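Local coordinates for protein DNA-3-methyladenine glycosidase (Bacillus halodurans, PDB 2H56) that belongs to the HhH-GPD superfamily of base excision DNA repair proteins, whose largely helical fold carries a helix-hairpin-helix motif followed by a Gly/Pro-rich loop and an aspartate, at residues L165-A176 with G187-W198. Numbering follows the deposited sequence.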
ATOM      1  N   LEU A 165       0.966  -0.588   9.401  1.00 68.35           N
ATOM      2  CA  LEU A 165      -0.450  -0.778   9.662  1.00 69.51           C
ATOM      3  C   LEU A 165      -1.200   0.516   9.270  1.00 72.44           C
ATOM      4  O   LEU A 165      -1.146   1.504  10.012  1.00 76.19           O
ATOM      5  CB  LEU A 165      -0.609  -1.056  11.143  1.00 70.29           C
ATOM      6  CG  LEU A 165      -1.981  -1.329  11.761  1.00 73.71           C
ATOM      7  CD1 LEU A 165      -2.522  -2.709  11.389  1.00 67.18           C
ATOM      8  CD2 LEU A 165      -1.855  -1.212  13.287  1.00 69.83           C
ATOM      9  N   SER A 166      -1.863   0.563   8.111  1.00 70.16           N
ATOM     10  CA  SER A 166      -2.503   1.808   7.746  1.00 70.49           C
ATOM     11  C   SER A 166      -3.854   1.967   8.437  1.00 70.64           C
ATOM     12  O   SER A 166      -4.903   1.524   7.953  1.00 70.24           O
ATOM     13  CB  SER A 166      -2.662   1.982   6.254  1.00 69.52           C
ATOM     14  OG  SER A 166      -3.217   3.267   6.023  1.00 74.54           O
ATOM     15  N   VAL A 167      -3.829   2.650   9.566  1.00 70.03           N
ATOM     16  CA  VAL A 167      -5.050   2.812  10.346  1.00 69.10           C
ATOM     17  C   VAL A 167      -6.166   3.481   9.558  1.00 68.68           C
ATOM     18  O   VAL A 167      -7.338   3.217   9.810  1.00 69.90           O
ATOM     19  CB  VAL A 167      -4.750   3.546  11.644  1.00 67.38           C
ATOM     20  CG1 VAL A 167      -5.990   4.156  12.223  1.00 64.01           C
ATOM     21  CG2 VAL A 167      -4.107   2.542  12.600  1.00 64.13           C
ATOM     22  N   GLY A 168      -5.810   4.300   8.573  1.00 68.75           N
ATOM     23  CA  GLY A 168      -6.819   5.062   7.825  1.00 67.27           C
ATOM     24  C   GLY A 168      -7.420   4.333   6.647  1.00 65.03           C
ATOM     25  O   GLY A 168      -8.274   4.863   5.993  1.00 65.59           O
ATOM     26  N   ASP A 169      -6.965   3.129   6.349  1.00 65.04           N
ATOM     27  CA  ASP A 169      -7.497   2.387   5.212  1.00 65.91           C
ATOM     28  C   ASP A 169      -8.912   1.840   5.484  1.00 66.43           C
ATOM     29  O   ASP A 169      -9.126   0.949   6.296  1.00 67.61           O
ATOM     30  CB  ASP A 169      -6.551   1.242   4.826  1.00 65.67           C
ATOM     31  CG  ASP A 169      -6.920   0.604   3.480  1.00 67.56           C
ATOM     32  OD1 ASP A 169      -6.528   1.112   2.405  1.00 72.43           O
ATOM     33  OD2 ASP A 169      -7.606  -0.433   3.494  1.00 74.33           O
ATOM     34  N   VAL A 170      -9.874   2.373   4.758  1.00 69.75           N
ATOM     35  CA  VAL A 170     -11.257   1.915   4.824  1.00 70.04           C
ATOM     36  C   VAL A 170     -11.396   0.412   4.535  1.00 70.66           C
ATOM     37  O   VAL A 170     -12.360  -0.232   4.961  1.00 70.75           O
ATOM     38  CB  VAL A 170     -12.102   2.700   3.808  1.00 69.97           C
ATOM     39  CG1 VAL A 170     -13.480   2.077   3.658  1.00 67.76           C
ATOM     40  CG2 VAL A 170     -12.177   4.154   4.230  1.00 63.94           C
ATOM     41  N   GLY A 171     -10.439  -0.139   3.798  1.00 70.29           N
ATOM     42  CA  GLY A 171     -10.441  -1.560   3.483  1.00 69.79           C
ATOM     43  C   GLY A 171     -10.096  -2.338   4.708  1.00 70.69           C
ATOM     44  O   GLY A 171     -10.866  -3.184   5.156  1.00 75.85           O
ATOM     45  N   LEU A 172      -8.946  -2.024   5.283  1.00 69.99           N
ATOM     46  CA  LEU A 172      -8.530  -2.641   6.528  1.00 69.17           C
ATOM     47  C   LEU A 172      -9.597  -2.463   7.604  1.00 68.45           C
ATOM     48  O   LEU A 172      -9.848  -3.377   8.370  1.00 70.91           O
ATOM     49  CB  LEU A 172      -7.177  -2.077   6.974  1.00 69.00           C
ATOM     50  CG  LEU A 172      -6.030  -2.393   5.991  1.00 67.43           C
ATOM     51  CD1 LEU A 172      -4.826  -1.532   6.277  1.00 60.46           C
ATOM     52  CD2 LEU A 172      -5.661  -3.872   6.048  1.00 58.67           C
ATOM     53  N   GLN A 173     -10.237  -1.302   7.648  1.00 67.51           N
ATOM     54  CA  GLN A 173     -11.305  -1.059   8.628  1.00 66.78           C
ATOM     55  C   GLN A 173     -12.500  -1.990   8.440  1.00 66.87           C
ATOM     56  O   GLN A 173     -13.029  -2.559   9.401  1.00 66.37           O
ATOM     57  CB  GLN A 173     -11.765   0.399   8.586  1.00 65.09           C
ATOM     58  CG  GLN A 173     -10.839   1.339   9.314  1.00 66.80           C
ATOM     59  CD  GLN A 173     -11.213   2.808   9.180  1.00 65.81           C
ATOM     60  OE1 GLN A 173     -12.333   3.160   8.808  1.00 65.81           O
ATOM     61  NE2 GLN A 173     -10.257   3.677   9.487  1.00 71.31           N
ATOM     62  N   ARG A 174     -12.926  -2.145   7.198  1.00 67.86           N
ATOM     63  CA  ARG A 174     -13.985  -3.093   6.887  1.00 68.80           C
ATOM     64  C   ARG A 174     -13.609  -4.510   7.333  1.00 69.12           C
ATOM     65  O   ARG A 174     -14.447  -5.227   7.858  1.00 70.44           O
ATOM     66  CB  ARG A 174     -14.280  -3.080   5.397  1.00 68.48           C
ATOM     67  CG  ARG A 174     -15.314  -4.094   4.929  1.00 70.33           C
ATOM     68  CD  ARG A 174     -15.844  -3.720   3.542  1.00 66.27           C
ATOM     69  NE  ARG A 174     -16.363  -4.870   2.804  1.00 64.30           N
ATOM     70  CZ  ARG A 174     -17.638  -5.270   2.806  1.00 68.55           C
ATOM     71  NH1 ARG A 174     -18.567  -4.616   3.499  1.00 68.13           N
ATOM     72  NH2 ARG A 174     -17.998  -6.327   2.087  1.00 69.44           N
ATOM     73  N   GLY A 175     -12.359  -4.913   7.123  1.00 68.19           N
ATOM     74  CA  GLY A 175     -11.938  -6.259   7.490  1.00 68.25           C
ATOM     75  C   GLY A 175     -11.903  -6.421   9.000  1.00 68.20           C
ATOM     76  O   GLY A 175     -12.276  -7.463   9.526  1.00 69.37           O
ATOM     77  N   ALA A 176     -11.461  -5.377   9.692  1.00 66.68           N
ATOM     78  CA  ALA A 176     -11.373  -5.397  11.135  1.00 66.76           C
ATOM     79  C   ALA A 176     -12.752  -5.592  11.772  1.00 65.96           C
ATOM     80  O   ALA A 176     -12.918  -6.429  12.631  1.00 65.84           O
ATOM     81  CB  ALA A 176     -10.723  -4.120  11.634  1.00 67.14           C
ATOM     82  N   GLY A 187     -14.157   0.302  13.052  1.00 70.47           N
ATOM     83  CA  GLY A 187     -13.028  -0.294  12.344  1.00 67.56           C
ATOM     84  C   GLY A 187     -11.723   0.349  12.712  1.00 65.67           C
ATOM     85  O   GLY A 187     -10.752  -0.355  12.990  1.00 65.34           O
ATOM     86  N   LYS A 188     -11.694   1.678  12.751  1.00 64.48           N
ATOM     87  CA  LYS A 188     -10.460   2.377  13.095  1.00 66.11           C
ATOM     88  C   LYS A 188      -9.970   1.896  14.474  1.00 66.12           C
ATOM     89  O   LYS A 188      -8.866   1.350  14.606  1.00 63.47           O
ATOM     90  CB  LYS A 188     -10.620   3.902  13.048  1.00 66.06           C
ATOM     91  CG  LYS A 188      -9.293   4.630  12.876  1.00 71.92           C
ATOM     92  CD  LYS A 188      -9.400   6.154  12.792  1.00 69.43           C
ATOM     93  CE  LYS A 188      -8.055   6.846  13.198  1.00 74.19           C
ATOM     94  NZ  LYS A 188      -7.554   7.891  12.230  1.00 84.23           N
ATOM     95  N   LYS A 189     -10.813   2.053  15.485  1.00 65.77           N
ATOM     96  CA  LYS A 189     -10.454   1.657  16.835  1.00 64.89           C
ATOM     97  C   LYS A 189     -10.107   0.168  16.942  1.00 66.18           C
ATOM     98  O   LYS A 189      -9.206  -0.201  17.704  1.00 67.89           O
ATOM     99  CB  LYS A 189     -11.592   1.993  17.790  1.00 67.09           C
ATOM    100  CG  LYS A 189     -11.765   3.483  18.135  1.00 69.67           C
ATOM    101  CD  LYS A 189     -12.998   3.664  19.003  1.00 75.19           C
ATOM    102  CE  LYS A 189     -12.717   4.478  20.268  1.00 85.34           C
ATOM    103  NZ  LYS A 189     -12.637   5.947  19.995  1.00 87.19           N
ATOM    104  N   LEU A 190     -10.817  -0.693  16.203  1.00 65.59           N
ATOM    105  CA  LEU A 190     -10.584  -2.151  16.290  1.00 65.11           C
ATOM    106  C   LEU A 190      -9.200  -2.443  15.769  1.00 64.93           C
ATOM    107  O   LEU A 190      -8.428  -3.202  16.352  1.00 60.41           O
ATOM    108  CB  LEU A 190     -11.613  -2.941  15.474  1.00 63.91           C
ATOM    109  CG  LEU A 190     -13.002  -3.108  16.101  1.00 66.90           C
ATOM    110  CD1 LEU A 190     -13.998  -3.735  15.123  1.00 60.61           C
ATOM    111  CD2 LEU A 190     -12.941  -3.919  17.378  1.00 50.14           C
ATOM    112  N   LEU A 191      -8.909  -1.814  14.639  1.00 66.49           N
ATOM    113  CA  LEU A 191      -7.625  -1.950  13.966  1.00 67.15           C
ATOM    114  C   LEU A 191      -6.447  -1.457  14.833  1.00 68.54           C
ATOM    115  O   LEU A 191      -5.436  -2.138  14.933  1.00 71.13           O
ATOM    116  CB  LEU A 191      -7.712  -1.198  12.655  1.00 65.85           C
ATOM    117  CG  LEU A 191      -6.719  -1.408  11.549  1.00 66.96           C
ATOM    118  CD1 LEU A 191      -6.445  -2.903  11.267  1.00 76.89           C
ATOM    119  CD2 LEU A 191      -7.319  -0.704  10.377  1.00 70.63           C
ATOM    120  N   ILE A 192      -6.581  -0.304  15.486  1.00 68.67           N
ATOM    121  CA  ILE A 192      -5.542   0.166  16.401  1.00 67.71           C
ATOM    122  C   ILE A 192      -5.323  -0.811  17.544  1.00 69.26           C
ATOM    123  O   ILE A 192      -4.188  -1.087  17.919  1.00 71.58           O
ATOM    124  CB  ILE A 192      -5.876   1.539  17.019  1.00 69.30           C
ATOM    125  CG1 ILE A 192      -5.734   2.642  15.961  1.00 69.00           C
ATOM    126  CG2 ILE A 192      -4.971   1.815  18.250  1.00 55.17           C
ATOM    127  CD1 ILE A 192      -6.232   3.986  16.407  1.00 57.12           C
ATOM    128  N   TYR A 193      -6.413  -1.335  18.095  1.00 70.27           N
ATOM    129  CA  TYR A 193      -6.349  -2.181  19.297  1.00 68.83           C
ATOM    130  C   TYR A 193      -5.750  -3.549  18.966  1.00 68.04           C
ATOM    131  O   TYR A 193      -4.727  -3.950  19.542  1.00 69.68           O
ATOM    132  CB  TYR A 193      -7.745  -2.301  19.880  1.00 68.45           C
ATOM    133  CG  TYR A 193      -7.871  -3.079  21.154  1.00 72.79           C
ATOM    134  CD1 TYR A 193      -8.114  -4.449  21.124  1.00 70.68           C
ATOM    135  CD2 TYR A 193      -7.829  -2.445  22.399  1.00 77.33           C
ATOM    136  CE1 TYR A 193      -8.274  -5.184  22.292  1.00 70.17           C
ATOM    137  CE2 TYR A 193      -7.994  -3.182  23.589  1.00 78.04           C
ATOM    138  CZ  TYR A 193      -8.213  -4.557  23.524  1.00 74.13           C
ATOM    139  OH  TYR A 193      -8.382  -5.328  24.676  1.00 78.99           O
ATOM    140  N   HIS A 194      -6.341  -4.234  18.000  1.00 66.11           N
ATOM    141  CA  HIS A 194      -5.903  -5.565  17.649  1.00 67.89           C
ATOM    142  C   HIS A 194      -4.556  -5.573  16.931  1.00 68.44           C
ATOM    143  O   HIS A 194      -3.790  -6.538  17.034  1.00 69.40           O
ATOM    144  CB  HIS A 194      -6.976  -6.245  16.817  1.00 69.67           C
ATOM    145  CG  HIS A 194      -8.172  -6.645  17.618  1.00 69.41           C
ATOM    146  ND1 HIS A 194      -9.250  -5.809  17.821  1.00 75.07           N
ATOM    147  CD2 HIS A 194      -8.439  -7.781  18.298  1.00 65.29           C
ATOM    148  CE1 HIS A 194     -10.132  -6.423  18.588  1.00 75.65           C
ATOM    149  NE2 HIS A 194      -9.664  -7.622  18.884  1.00 57.43           N
ATOM    150  N   GLY A 195      -4.256  -4.490  16.235  1.00 69.11           N
ATOM    151  CA  GLY A 195      -2.969  -4.339  15.529  1.00 69.67           C
ATOM    152  C   GLY A 195      -1.729  -4.500  16.382  1.00 69.46           C
ATOM    153  O   GLY A 195      -0.684  -4.949  15.910  1.00 69.93           O
ATOM    154  N   LYS A 196      -1.855  -4.144  17.651  1.00 70.01           N
ATOM    155  CA  LYS A 196      -0.769  -4.286  18.601  1.00 69.95           C
ATOM    156  C   LYS A 196      -0.249  -5.729  18.708  1.00 70.71           C
ATOM    157  O   LYS A 196       0.923  -5.921  19.019  1.00 73.14           O
ATOM    158  CB  LYS A 196      -1.215  -3.740  19.971  1.00 69.27           C
ATOM    159  CG  LYS A 196      -1.309  -2.195  20.055  1.00 71.20           C
ATOM    160  CD  LYS A 196      -2.055  -1.671  21.329  1.00 75.86           C
ATOM    161  CE  LYS A 196      -2.173  -0.107  21.349  1.00 79.81           C
ATOM    162  N   ALA A 197      -1.120  -6.724  18.451  1.00 70.76           N
ATOM    163  CA  ALA A 197      -0.796  -8.167  18.503  1.00 69.04           C
ATOM    164  C   ALA A 197       0.125  -8.661  17.388  1.00 69.22           C
ATOM    165  O   ALA A 197       0.643  -9.776  17.467  1.00 67.56           O
ATOM    166  CB  ALA A 197      -2.064  -8.978  18.427  1.00 67.52           C
ATOM    167  N   TRP A 198       0.304  -7.858  16.344  1.00 68.72           N
ATOM    168  CA  TRP A 198       0.919  -8.356  15.127  1.00 69.23           C
ATOM    169  C   TRP A 198       2.331  -7.890  14.887  1.00 68.31           C
ATOM    170  O   TRP A 198       2.976  -8.417  13.990  1.00 67.56           O
ATOM    171  CB  TRP A 198       0.085  -8.013  13.913  1.00 69.11           C
ATOM    172  CG  TRP A 198      -1.314  -8.322  14.087  1.00 68.45           C
ATOM    173  CD1 TRP A 198      -1.852  -9.361  14.790  1.00 67.95           C
ATOM    174  CD2 TRP A 198      -2.402  -7.579  13.554  1.00 63.32           C
ATOM    175  NE1 TRP A 198      -3.231  -9.314  14.711  1.00 71.35           N
ATOM    176  CE2 TRP A 198      -3.587  -8.225  13.955  1.00 64.81           C
ATOM    177  CE3 TRP A 198      -2.487  -6.446  12.747  1.00 68.47           C
ATOM    178  CZ2 TRP A 198      -4.835  -7.751  13.614  1.00 68.39           C
ATOM    179  CZ3 TRP A 198      -3.728  -5.983  12.390  1.00 65.96           C
ATOM    180  CH2 TRP A 198      -4.885  -6.636  12.820  1.00 68.83           C
TER
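Leu-191 packs its CD2 methyl on Leu-172 CB, 3.7 Å away, in the bend where loop 165-169 enters helix 170-180. CD2 also approaches the carbonyl oxygens of Ser-166 and Val-167, while CD1 meets Leu-165 CD1 at 3.9 Å, the two side chains running alongside each other with their ends pointing opposite ways. Leucine suits the place because its forked end puts one methyl against Leu-172 CB and the other against Leu-165. Leu-165 sets CG opposite its backbone N (chi1 -179°), which brings CD1 to the edge of the Trp-198 ring, 3.6 Å from CZ3, and CD2 over Gly-195 CA. The indole is itself tied down by Asp-30, to which its NE1 is hydrogen-bonded.

Where the helices meet, small residues permit a close approach. Gly-187 has no side chain, and its CA comes within 4.2 Å of Gln-173 CA; Ala-176 offers a single methyl to Leu-190 CB and Leu-191 CB. The axes of the 170-176 part and of helix 187-195 pass 8.0 Å apart at 81°, nearly perpendicular. The Gln-173 chain, extended beyond CG, runs beside Lys-188, its amide against the lysine's aliphatic chain, and delivers NE2 to Val-167 O at 3.0 Å, in the carbonyl plane. This bond ties the loop to the helix that follows it. Val-167, beta-branched, spreads CG1 across the Lys-188 methylenes and CG2 against Ile-192 CG1, toward the outer side of the contact.

At the helix start, Asp-169 N-caps with OD2, accepting from Leu-172 N at 2.7 Å and weakly from Gly-171 N; Trp-149 and Trp-210 also hold its carboxylate. An aspartate just after Gly-168 is consistent with the Gly/Pro-rich loop and following aspartate that mark the HhH-GPD fold, with helix 187-195 packed across loop and helix.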